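PDB 3D6A: Sts-2 protein, which probably interferes with CBL-mediated down-regulation of receptor tyrosine kinases, letting activated receptors accumulate at the cell surface, and is represented here by its histidine-phosphatase domain. Local coordinates for residues L13-G18 / I196-S201; H17-D22 / P66-G71; E62-L67 / T139-E144; V92-A97 / L117-E122. All coordinates share one frame; numbering follows the deposited sequence.

Contact 1: residues L13-G18 / I196-S201; sequences LVIRHG and ITLIVS. Unlike the reference sequence in segment 13-18: I15 (reference Val). With W (tungsten ion), chain J.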
# COMPACT_ATOMS: atom_id res chain seq x y z
N LEU A 13 -7.20 -19.15 -10.96
CA LEU A 13 -6.71 -18.41 -9.79
C LEU A 13 -7.84 -17.52 -9.27
O LEU A 13 -8.29 -16.60 -9.95
CB LEU A 13 -5.46 -17.57 -10.14
CG LEU A 13 -4.62 -16.85 -9.05
CD1 LEU A 13 -3.98 -17.78 -8.05
CD2 LEU A 13 -3.54 -16.01 -9.72
N VAL A 14 -8.33 -17.85 -8.09
CA VAL A 14 -9.40 -17.08 -7.47
C VAL A 14 -8.74 -16.06 -6.54
O VAL A 14 -7.94 -16.42 -5.69
CB VAL A 14 -10.37 -17.97 -6.65
CG1 VAL A 14 -11.64 -17.17 -6.25
CG2 VAL A 14 -10.75 -19.21 -7.44
N ILE A 15 -9.11 -14.80 -6.71
CA ILE A 15 -8.50 -13.66 -6.01
C ILE A 15 -9.57 -12.80 -5.30
O ILE A 15 -10.52 -12.34 -5.93
CB ILE A 15 -7.73 -12.78 -7.04
CG1 ILE A 15 -6.78 -13.65 -7.89
CG2 ILE A 15 -6.98 -11.65 -6.34
CD1 ILE A 15 -6.02 -12.91 -8.97
N ARG A 16 -9.40 -12.56 -4.00
CA ARG A 16 -10.26 -11.60 -3.27
C ARG A 16 -9.83 -10.20 -3.67
O ARG A 16 -8.64 -9.94 -3.92
CB ARG A 16 -10.14 -11.76 -1.74
CG ARG A 16 -11.13 -10.82 -0.94
CD ARG A 16 -10.79 -10.69 0.54
NE ARG A 16 -11.75 -9.82 1.22
CZ ARG A 16 -11.60 -9.26 2.41
NH1 ARG A 16 -10.51 -9.46 3.14
NH2 ARG A 16 -12.58 -8.47 2.87
N HIS A 17 -10.81 -9.31 -3.73
CA HIS A 17 -10.60 -7.89 -4.03
C HIS A 17 -9.70 -7.22 -2.99
O HIS A 17 -9.58 -7.71 -1.83
CB HIS A 17 -11.95 -7.17 -4.04
CG HIS A 17 -12.69 -7.27 -2.74
ND1 HIS A 17 -12.36 -6.51 -1.64
CD2 HIS A 17 -13.79 -7.99 -2.39
CE1 HIS A 17 -13.19 -6.80 -0.65
NE2 HIS A 17 -14.06 -7.70 -1.08
N GLY A 18 -9.12 -6.08 -3.38
CA GLY A 18 -8.29 -5.28 -2.48
C GLY A 18 -9.11 -4.55 -1.44
O GLY A 18 -10.34 -4.62 -1.46
N ILE A 196 -3.69 -19.39 -17.44
CA ILE A 196 -4.39 -19.14 -16.20
C ILE A 196 -5.57 -18.21 -16.44
O ILE A 196 -5.44 -17.18 -17.11
CB ILE A 196 -3.39 -18.59 -15.14
CG1 ILE A 196 -2.41 -19.71 -14.77
CG2 ILE A 196 -4.10 -18.02 -13.91
CD1 ILE A 196 -1.23 -19.24 -13.94
N THR A 197 -6.73 -18.61 -15.92
CA THR A 197 -7.90 -17.73 -15.82
C THR A 197 -8.01 -17.11 -14.42
O THR A 197 -7.90 -17.83 -13.43
CB THR A 197 -9.20 -18.50 -16.14
OG1 THR A 197 -9.18 -18.91 -17.51
CG2 THR A 197 -10.43 -17.65 -15.88
N LEU A 198 -8.25 -15.80 -14.36
CA LEU A 198 -8.41 -15.11 -13.07
C LEU A 198 -9.88 -14.96 -12.75
O LEU A 198 -10.67 -14.61 -13.63
CB LEU A 198 -7.72 -13.72 -13.06
CG LEU A 198 -6.26 -13.63 -13.52
CD1 LEU A 198 -5.68 -12.18 -13.43
CD2 LEU A 198 -5.40 -14.59 -12.75
N ILE A 199 -10.22 -15.26 -11.50
CA ILE A 199 -11.55 -15.05 -10.96
C ILE A 199 -11.42 -14.02 -9.82
O ILE A 199 -10.95 -14.34 -8.73
CB ILE A 199 -12.21 -16.37 -10.43
CG1 ILE A 199 -12.16 -17.50 -11.48
CG2 ILE A 199 -13.64 -16.12 -9.89
CD1 ILE A 199 -12.82 -17.19 -12.80
N VAL A 200 -11.84 -12.79 -10.09
CA VAL A 200 -11.69 -11.72 -9.12
C VAL A 200 -13.04 -11.50 -8.48
O VAL A 200 -14.03 -11.12 -9.13
CB VAL A 200 -11.11 -10.45 -9.76
CG1 VAL A 200 -10.69 -9.47 -8.68
CG2 VAL A 200 -9.89 -10.81 -10.61
N SER A 201 -13.10 -11.77 -7.18
CA SER A 201 -14.38 -11.92 -6.53
C SER A 201 -14.26 -11.64 -5.03
O SER A 201 -13.45 -10.80 -4.62
CB SER A 201 -14.93 -13.32 -6.84
OG SER A 201 -16.18 -13.56 -6.24
W W J . -15.54 -8.91 0.57
O HOH W 1 -15.15 -7.63 2.09
O HOH W 2 -14.16 -10.35 0.23
O HOH W 3 -16.36 -8.04 -1.05
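I196 meets L13 where the two strands start to pair, its CG2 branch against L13 CB. T197 supplies the first backbone bond, its O accepting from L13 N at 2.9 Å. L198 shares a face with L13 and I15. L13 CD2 lies 3.8 Å from L198 CD2, the side chains side by side, with L198 CG beside its own backbone N (chi1 -50°), which helps bring its end toward L13; I15 CD1 reaches the same L198 methyl. I199 N gives to L13 O and its O takes from I15 N, while its side chain joins V14 on the other face. V200 returns to the leucine face and directs its CA-H at I15 O. S201 ends the parallel run: its N bonds I15 O at 2.9 Å, and its O takes a longer, bent bond from H17 N (3.2 Å, 140°). Beyond strand 13-16, H17 NE2 binds the tungsten ion at 2.5 Å, and R16 sets CG over the H17 ring while NE and NH2 hold two of the metal's waters. H17 ND1 gives to G18 O in the ring plane, which fixes the ring's rotation and leaves NE2 facing the metal, consistent with the Arg-His-Gly motif of histidine phosphatases.

Contact 2: residues H17-D22 / P66-G71; sequences HGERVD and PLSSCG. With W (tungsten ion), chain J.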
# COMPACT_ATOMS: atom_id res chain seq x y z
N HIS A 17 -10.81 -9.31 -3.73
CA HIS A 17 -10.60 -7.89 -4.03
C HIS A 17 -9.70 -7.22 -2.99
O HIS A 17 -9.58 -7.71 -1.83
CB HIS A 17 -11.95 -7.17 -4.04
CG HIS A 17 -12.69 -7.27 -2.74
ND1 HIS A 17 -12.36 -6.51 -1.64
CD2 HIS A 17 -13.79 -7.99 -2.39
CE1 HIS A 17 -13.19 -6.80 -0.65
NE2 HIS A 17 -14.06 -7.70 -1.08
N GLY A 18 -9.12 -6.08 -3.38
CA GLY A 18 -8.29 -5.28 -2.48
C GLY A 18 -9.11 -4.55 -1.44
O GLY A 18 -10.34 -4.62 -1.46
N GLU A 19 -8.42 -3.89 -0.52
CA GLU A 19 -9.02 -3.17 0.58
C GLU A 19 -10.05 -2.17 0.03
O GLU A 19 -9.74 -1.39 -0.86
CB GLU A 19 -7.93 -2.42 1.37
CG GLU A 19 -8.43 -1.72 2.62
CD GLU A 19 -7.39 -0.83 3.26
OE1 GLU A 19 -7.09 0.27 2.71
OE2 GLU A 19 -6.87 -1.22 4.33
N ARG A 20 -11.26 -2.22 0.58
CA ARG A 20 -12.32 -1.23 0.33
C ARG A 20 -12.28 -0.07 1.31
O ARG A 20 -11.84 -0.21 2.48
CB ARG A 20 -13.73 -1.89 0.29
CG ARG A 20 -13.79 -3.22 0.95
CD ARG A 20 -15.01 -4.07 0.64
NE ARG A 20 -16.26 -3.49 1.12
CZ ARG A 20 -17.34 -4.21 1.43
NH1 ARG A 20 -17.30 -5.53 1.34
NH2 ARG A 20 -18.46 -3.60 1.85
N VAL A 21 -12.70 1.10 0.83
CA VAL A 21 -12.73 2.31 1.66
C VAL A 21 -13.57 2.13 2.93
O VAL A 21 -13.21 2.64 4.00
CB VAL A 21 -13.23 3.59 0.89
CG1 VAL A 21 -12.18 4.07 -0.10
CG2 VAL A 21 -14.55 3.33 0.19
N ASP A 22 -14.70 1.42 2.81
CA ASP A 22 -15.57 1.24 3.98
C ASP A 22 -15.02 0.28 5.04
O ASP A 22 -15.42 0.37 6.20
CB ASP A 22 -17.00 0.89 3.59
CG ASP A 22 -17.12 -0.46 2.92
OD1 ASP A 22 -16.09 -0.99 2.45
OD2 ASP A 22 -18.25 -1.00 2.88
N PRO A 66 -15.72 1.69 -3.59
CA PRO A 66 -14.51 1.45 -4.36
C PRO A 66 -13.36 0.99 -3.47
O PRO A 66 -13.46 1.03 -2.24
CB PRO A 66 -14.18 2.83 -4.92
CG PRO A 66 -14.64 3.76 -3.87
CD PRO A 66 -15.89 3.13 -3.31
N LEU A 67 -12.28 0.57 -4.11
CA LEU A 67 -11.01 0.31 -3.45
C LEU A 67 -10.48 1.58 -2.81
O LEU A 67 -10.62 2.68 -3.34
CB LEU A 67 -10.01 -0.18 -4.50
CG LEU A 67 -9.71 -1.65 -4.78
CD1 LEU A 67 -10.69 -2.70 -4.24
CD2 LEU A 67 -9.31 -1.87 -6.24
N SER A 68 -9.84 1.41 -1.67
CA SER A 68 -9.06 2.46 -1.08
C SER A 68 -7.76 2.60 -1.89
O SER A 68 -7.49 1.80 -2.78
CB SER A 68 -8.80 2.10 0.39
OG SER A 68 -7.89 1.02 0.49
N SER A 69 -6.95 3.62 -1.61
CA SER A 69 -5.61 3.73 -2.22
C SER A 69 -4.71 2.53 -1.87
O SER A 69 -3.88 2.09 -2.68
CB SER A 69 -4.93 5.02 -1.76
OG SER A 69 -5.73 6.15 -2.06
N CYS A 70 -4.88 1.99 -0.67
CA CYS A 70 -4.12 0.80 -0.26
C CYS A 70 -4.57 -0.42 -1.06
O CYS A 70 -3.74 -1.24 -1.46
CB CYS A 70 -4.25 0.54 1.25
SG CYS A 70 -3.18 -0.76 1.88
N GLY A 71 -5.86 -0.52 -1.33
CA GLY A 71 -6.40 -1.66 -2.10
C GLY A 71 -5.95 -1.67 -3.55
O GLY A 71 -5.81 -2.72 -4.13
W W J . -15.54 -8.91 0.57
O HOH W 1 -15.15 -7.63 2.09
O HOH W 3 -16.36 -8.04 -1.05
O HOH W 2 -14.16 -10.35 0.23
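E19 and V21 bond S68 and P66 through the backbone, joining the loop 17-22 to the start of helix 69-85. E19 O accepts from S68 N at 2.9 Å, and V21 N gives a nearly straight bond to P66 O at 3.2 Å, so R20 and L67 form a single bridge. CA-H groups of L67 and G71 also lean on E19 O. The glycine lies so close that a CB there would run into that oxygen.

Among side-chain bonds, S68 OG gives to E19 OE1, a contact modelled as very short, and accepts from G71 N at 3.1 Å as the N-cap of the helix. E19 reaches it by an extended chain, with CG anti to the backbone N (chi1 -175°). N46 also holds E19 OE1, and G261 N of the second subunit bonds E19 OE2, so this carboxylate joins the site loop to the dimer interface.

Apolar contacts are fewer: V21 crosses P66 at a slant, V21 CG2 to P66 CD at 3.8 Å, and V21 CG1 lies on S68 CA. L67 CD1 also packs against the carbonyl oxygen of G18.

The charged pair is R20 with D22. R20 NE and NH2 meet one carboxylate oxygen each, side-on, NH2 to D22 OD2 at 2.8 Å, and NH1 turns toward the tungsten ion with a weak bond to water 1. With an alanine here, D22 would probably be left without its mate and the metal site without one of its neighbouring positive charges. The loop after the Arg-His-Gly motif, lined by arginines and backed by the N-terminus of helix 69-85, is consistent with the anion pocket of a histidine phosphatase.

Contact 3: residues E62-L67 / T139-E144; sequences ENDPPL and TFLTLE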
# COMPACT_ATOMS: atom_id res chain seq x y z
N GLU A 62 -23.13 3.87 -2.13
CA GLU A 62 -23.54 3.51 -0.78
C GLU A 62 -23.26 2.04 -0.46
O GLU A 62 -22.60 1.73 0.54
CB GLU A 62 -25.03 3.81 -0.62
CG GLU A 62 -25.47 4.12 0.80
CD GLU A 62 -26.96 4.38 0.90
OE1 GLU A 62 -27.42 5.41 0.36
OE2 GLU A 62 -27.68 3.56 1.52
N ASN A 63 -23.74 1.14 -1.30
CA ASN A 63 -23.53 -0.29 -1.10
C ASN A 63 -22.61 -0.87 -2.16
O ASN A 63 -22.62 -2.07 -2.39
CB ASN A 63 -24.87 -1.04 -1.12
CG ASN A 63 -25.87 -0.47 -0.13
OD1 ASN A 63 -25.59 -0.32 1.06
ND2 ASN A 63 -27.05 -0.15 -0.63
N ASP A 64 -21.83 -0.01 -2.80
CA ASP A 64 -20.88 -0.44 -3.82
C ASP A 64 -19.62 0.39 -3.68
O ASP A 64 -19.33 1.21 -4.54
CB ASP A 64 -21.49 -0.29 -5.21
CG ASP A 64 -20.78 -1.13 -6.26
OD1 ASP A 64 -20.02 -2.06 -5.90
OD2 ASP A 64 -21.00 -0.85 -7.47
N PRO A 65 -18.87 0.19 -2.58
CA PRO A 65 -17.72 1.04 -2.33
C PRO A 65 -16.55 0.69 -3.26
O PRO A 65 -16.43 -0.47 -3.69
CB PRO A 65 -17.37 0.75 -0.87
CG PRO A 65 -17.84 -0.66 -0.66
CD PRO A 65 -19.05 -0.81 -1.51
N PRO A 66 -15.72 1.69 -3.59
CA PRO A 66 -14.51 1.45 -4.36
C PRO A 66 -13.36 0.99 -3.47
O PRO A 66 -13.46 1.03 -2.24
CB PRO A 66 -14.18 2.83 -4.92
CG PRO A 66 -14.64 3.76 -3.87
CD PRO A 66 -15.89 3.13 -3.31
N LEU A 67 -12.28 0.57 -4.11
CA LEU A 67 -11.01 0.31 -3.45
C LEU A 67 -10.48 1.58 -2.81
O LEU A 67 -10.62 2.68 -3.34
CB LEU A 67 -10.01 -0.18 -4.50
CG LEU A 67 -9.71 -1.65 -4.78
CD1 LEU A 67 -10.69 -2.70 -4.24
CD2 LEU A 67 -9.31 -1.87 -6.24
N THR A 139 -27.62 -1.56 -7.73
CA THR A 139 -26.54 -0.60 -7.47
C THR A 139 -25.39 -0.67 -8.49
O THR A 139 -24.69 0.32 -8.68
CB THR A 139 -25.98 -0.72 -6.01
OG1 THR A 139 -25.52 0.56 -5.55
CG2 THR A 139 -24.82 -1.73 -5.92
N PHE A 140 -25.22 -1.82 -9.15
CA PHE A 140 -24.04 -2.04 -9.99
C PHE A 140 -23.88 -0.98 -11.07
O PHE A 140 -24.88 -0.51 -11.65
CB PHE A 140 -24.07 -3.41 -10.67
CG PHE A 140 -24.19 -4.58 -9.73
CD1 PHE A 140 -23.43 -4.63 -8.56
CD2 PHE A 140 -25.02 -5.65 -10.05
CE1 PHE A 140 -23.53 -5.71 -7.71
CE2 PHE A 140 -25.13 -6.75 -9.20
CZ PHE A 140 -24.39 -6.78 -8.03
N LEU A 141 -22.64 -0.58 -11.33
CA LEU A 141 -22.34 0.17 -12.53
C LEU A 141 -22.71 -0.70 -13.72
O LEU A 141 -22.43 -1.91 -13.73
CB LEU A 141 -20.86 0.56 -12.62
CG LEU A 141 -20.39 1.88 -12.00
CD1 LEU A 141 -20.06 1.68 -10.54
CD2 LEU A 141 -19.15 2.41 -12.75
N THR A 142 -23.35 -0.10 -14.72
CA THR A 142 -23.64 -0.81 -15.96
C THR A 142 -22.32 -0.98 -16.69
O THR A 142 -21.32 -0.34 -16.33
CB THR A 142 -24.66 -0.04 -16.84
OG1 THR A 142 -24.16 1.27 -17.10
CG2 THR A 142 -26.01 0.06 -16.15
N LEU A 143 -22.31 -1.84 -17.71
CA LEU A 143 -21.09 -2.08 -18.46
C LEU A 143 -20.62 -0.87 -19.26
O LEU A 143 -19.43 -0.70 -19.51
CB LEU A 143 -21.24 -3.32 -19.36
CG LEU A 143 -21.68 -4.65 -18.74
CD1 LEU A 143 -21.49 -5.76 -19.75
CD2 LEU A 143 -20.93 -4.97 -17.43
N GLU A 144 -21.56 -0.01 -19.66
CA GLU A 144 -21.22 1.22 -20.38
C GLU A 144 -20.59 2.23 -19.42
O GLU A 144 -19.56 2.85 -19.74
CB GLU A 144 -22.45 1.80 -21.10
CG GLU A 144 -22.94 0.98 -22.31
CD GLU A 144 -22.12 1.17 -23.60
OE1 GLU A 144 -21.21 2.04 -23.63
OE2 GLU A 144 -22.40 0.45 -24.60
O HOH W 4 -20.48 -1.73 -9.69
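D64 OD2 is held by two partners: R54 NH2 forms a salt bridge with it, and water 4 donates to it at a modelled 2.4 Å, shorter than is reliable, so that length is doubtful. The same water accepts from L141 N at a sound 2.9 Å, which places it as a single bridging molecule between the carboxylate and the second segment. R54 NH2 also bonds T139 O, which makes the arginine a second link between the two segments.

Direct contact is apolar and small. D64 CB lies 3.7 Å from T139 CG2, and the two side chains meet at a slant. The carbonyl oxygen of N63 approaches the same T139 methyl at 4.2 Å. T139 CG2 falls between its own backbone N and carbonyl carbon, the position that presents the methyl to D64. Farther along, L141 CD1 comes to 4.1 Å from D64 OD2, its side chain at about a right angle to that of the aspartate. D64 CG is anti to the backbone N (chi1 -161°), which carries the carboxylate across to this loop.

F140 and L141 are held from outside as well: the F140 ring meets F126 edge-to-face, and L141 O accepts from R163 NH1.

D64 OD1, meanwhile, accepts from L98 N at the start of helix 98-111. With a guanidinium on one oxygen and a helix start on the other, the buried carboxylate probably stays ionised; the polar link between the segments then runs through water 4 and R54 rather than through a direct hydrogen bond.

Contact 4: residues V92-A97 / L117-E122; sequences VFASPA and LKIRVE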
# COMPACT_ATOMS: atom_id res chain seq x y z
N VAL A 92 -10.06 -13.22 -17.67
CA VAL A 92 -10.31 -12.60 -16.38
C VAL A 92 -11.82 -12.46 -16.22
O VAL A 92 -12.49 -11.89 -17.07
CB VAL A 92 -9.60 -11.19 -16.24
CG1 VAL A 92 -9.87 -10.56 -14.87
CG2 VAL A 92 -8.08 -11.32 -16.47
N PHE A 93 -12.35 -13.02 -15.14
CA PHE A 93 -13.76 -12.88 -14.81
C PHE A 93 -13.83 -12.10 -13.51
O PHE A 93 -13.00 -12.31 -12.64
CB PHE A 93 -14.41 -14.26 -14.65
CG PHE A 93 -14.51 -15.06 -15.94
CD1 PHE A 93 -13.39 -15.71 -16.46
CD2 PHE A 93 -15.71 -15.17 -16.61
CE1 PHE A 93 -13.47 -16.45 -17.63
CE2 PHE A 93 -15.81 -15.92 -17.80
CZ PHE A 93 -14.69 -16.55 -18.31
N ALA A 94 -14.80 -11.19 -13.41
CA ALA A 94 -14.97 -10.39 -12.21
C ALA A 94 -16.40 -10.37 -11.71
O ALA A 94 -17.33 -10.39 -12.50
CB ALA A 94 -14.46 -8.96 -12.43
N SER A 95 -16.55 -10.36 -10.39
CA SER A 95 -17.80 -10.04 -9.74
C SER A 95 -18.22 -8.64 -10.19
O SER A 95 -17.36 -7.76 -10.35
CB SER A 95 -17.60 -10.08 -8.23
OG SER A 95 -18.65 -9.44 -7.52
N PRO A 96 -19.53 -8.41 -10.38
CA PRO A 96 -20.02 -7.08 -10.79
C PRO A 96 -19.75 -5.96 -9.76
O PRO A 96 -19.89 -4.78 -10.11
CB PRO A 96 -21.53 -7.30 -10.98
CG PRO A 96 -21.86 -8.47 -10.14
CD PRO A 96 -20.64 -9.36 -10.20
N ALA A 97 -19.39 -6.32 -8.53
CA ALA A 97 -19.04 -5.33 -7.50
C ALA A 97 -17.86 -4.48 -7.94
O ALA A 97 -16.87 -4.99 -8.43
CB ALA A 97 -18.72 -6.04 -6.16
N LEU A 117 -6.92 -8.14 -22.92
CA LEU A 117 -7.97 -8.98 -22.33
C LEU A 117 -9.08 -8.12 -21.78
O LEU A 117 -8.83 -7.13 -21.09
CB LEU A 117 -7.41 -9.88 -21.23
CG LEU A 117 -6.24 -10.82 -21.55
CD1 LEU A 117 -5.73 -11.47 -20.28
CD2 LEU A 117 -6.63 -11.89 -22.59
N LYS A 118 -10.31 -8.50 -22.11
CA LYS A 118 -11.48 -7.81 -21.59
C LYS A 118 -11.94 -8.53 -20.34
O LYS A 118 -11.86 -9.76 -20.25
CB LYS A 118 -12.61 -7.79 -22.61
CG LYS A 118 -12.34 -6.98 -23.87
CD LYS A 118 -13.45 -7.21 -24.87
CE LYS A 118 -13.27 -6.34 -26.10
NZ LYS A 118 -14.22 -6.76 -27.17
N ILE A 119 -12.38 -7.74 -19.36
CA ILE A 119 -12.86 -8.25 -18.11
C ILE A 119 -14.28 -8.73 -18.38
O ILE A 119 -15.11 -7.95 -18.81
CB ILE A 119 -12.85 -7.15 -17.01
CG1 ILE A 119 -11.40 -6.73 -16.69
CG2 ILE A 119 -13.60 -7.61 -15.76
CD1 ILE A 119 -11.23 -5.31 -16.12
N ARG A 120 -14.54 -10.01 -18.13
CA ARG A 120 -15.89 -10.55 -18.25
C ARG A 120 -16.61 -10.41 -16.92
O ARG A 120 -16.18 -10.98 -15.90
CB ARG A 120 -15.82 -12.01 -18.68
CG ARG A 120 -15.30 -12.19 -20.09
CD ARG A 120 -15.03 -13.64 -20.43
NE ARG A 120 -14.48 -13.74 -21.78
CZ ARG A 120 -13.86 -14.80 -22.27
NH1 ARG A 120 -13.67 -15.88 -21.52
NH2 ARG A 120 -13.42 -14.79 -23.52
N VAL A 121 -17.70 -9.65 -16.89
CA VAL A 121 -18.40 -9.42 -15.63
C VAL A 121 -19.40 -10.55 -15.40
O VAL A 121 -20.28 -10.77 -16.23
CB VAL A 121 -19.06 -8.00 -15.57
CG1 VAL A 121 -19.80 -7.80 -14.26
CG2 VAL A 121 -17.99 -6.91 -15.75
N GLU A 122 -19.24 -11.26 -14.28
CA GLU A 122 -20.07 -12.45 -14.01
C GLU A 122 -20.80 -12.36 -12.66
O GLU A 122 -20.23 -12.71 -11.62
CB GLU A 122 -19.25 -13.75 -14.09
CG GLU A 122 -20.05 -15.02 -13.77
CD GLU A 122 -21.21 -15.27 -14.75
OE1 GLU A 122 -20.94 -15.61 -15.92
OE2 GLU A 122 -22.39 -15.14 -14.34
O HOH W 5 -11.14 -12.16 -20.18
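R120 crosses F93 at a slant, and its side chain can be followed outward. R120 CB lies 3.8 Å from F93 CD2 and also faces V92 O. CG stands anti to the carbonyl carbon, beside the backbone N (chi1 -68°), and the chain is extended from there to NE. R120 CD therefore comes 3.6 Å from both F93 CE2 and F93 CZ. NE has a long, weak ion pair with D154. At the tip, R120 NH1 reaches F93 CZ at 3.4 Å, the ring carbon lying at the guanidinium edge, with the ring and guanidinium planes 71° apart. An alanine in place of F93 would probably open a gap beside the R120 chain and leave its tip less restrained.

Beneath them the backbones pair in parallel: R120 N gives to V92 O at 3.0 Å, A94 N to R120 O at 2.9 Å, and E122 N to A94 O at 2.8 Å. On the other face A94 CB meets I119 CG2, and just past strand 89-94, P96 CB packs on V121 CG1 at 3.7 Å. E122 OE1 is held by Y157 OH and A160 N.

Strands 89-94 and 119-121 are the two arms of a beta-alpha-beta crossover. Its helix, 98-111, covers V92 and I119 through L108, while F93 faces the other way, against T197 and I199 of strand 196-201; strand 119-121 is outermost in the chain's sheet.

Overall arrangement
Contacts 1 and 4 belong to one sheet: strand 196-201 lies between 11-16 and 89-94, and L198 O to F93 N at 2.8 Å probably bonds them, with centres about 10 Å apart. Contact 1 passes directly into contact 2, sharing H17 and G18; both reach the tungsten ion, whose three waters they also share, although their centres are about 15 Å apart. Contacts 2 and 3 share P66 and L67. Contact 3 stands farther from the site, the D64 side chain about 10 Å from the tungsten ion, and meets contact 4 where F140 CZ packs 3.7 Å from P96 CG. Contacts 2 and 4 do not touch.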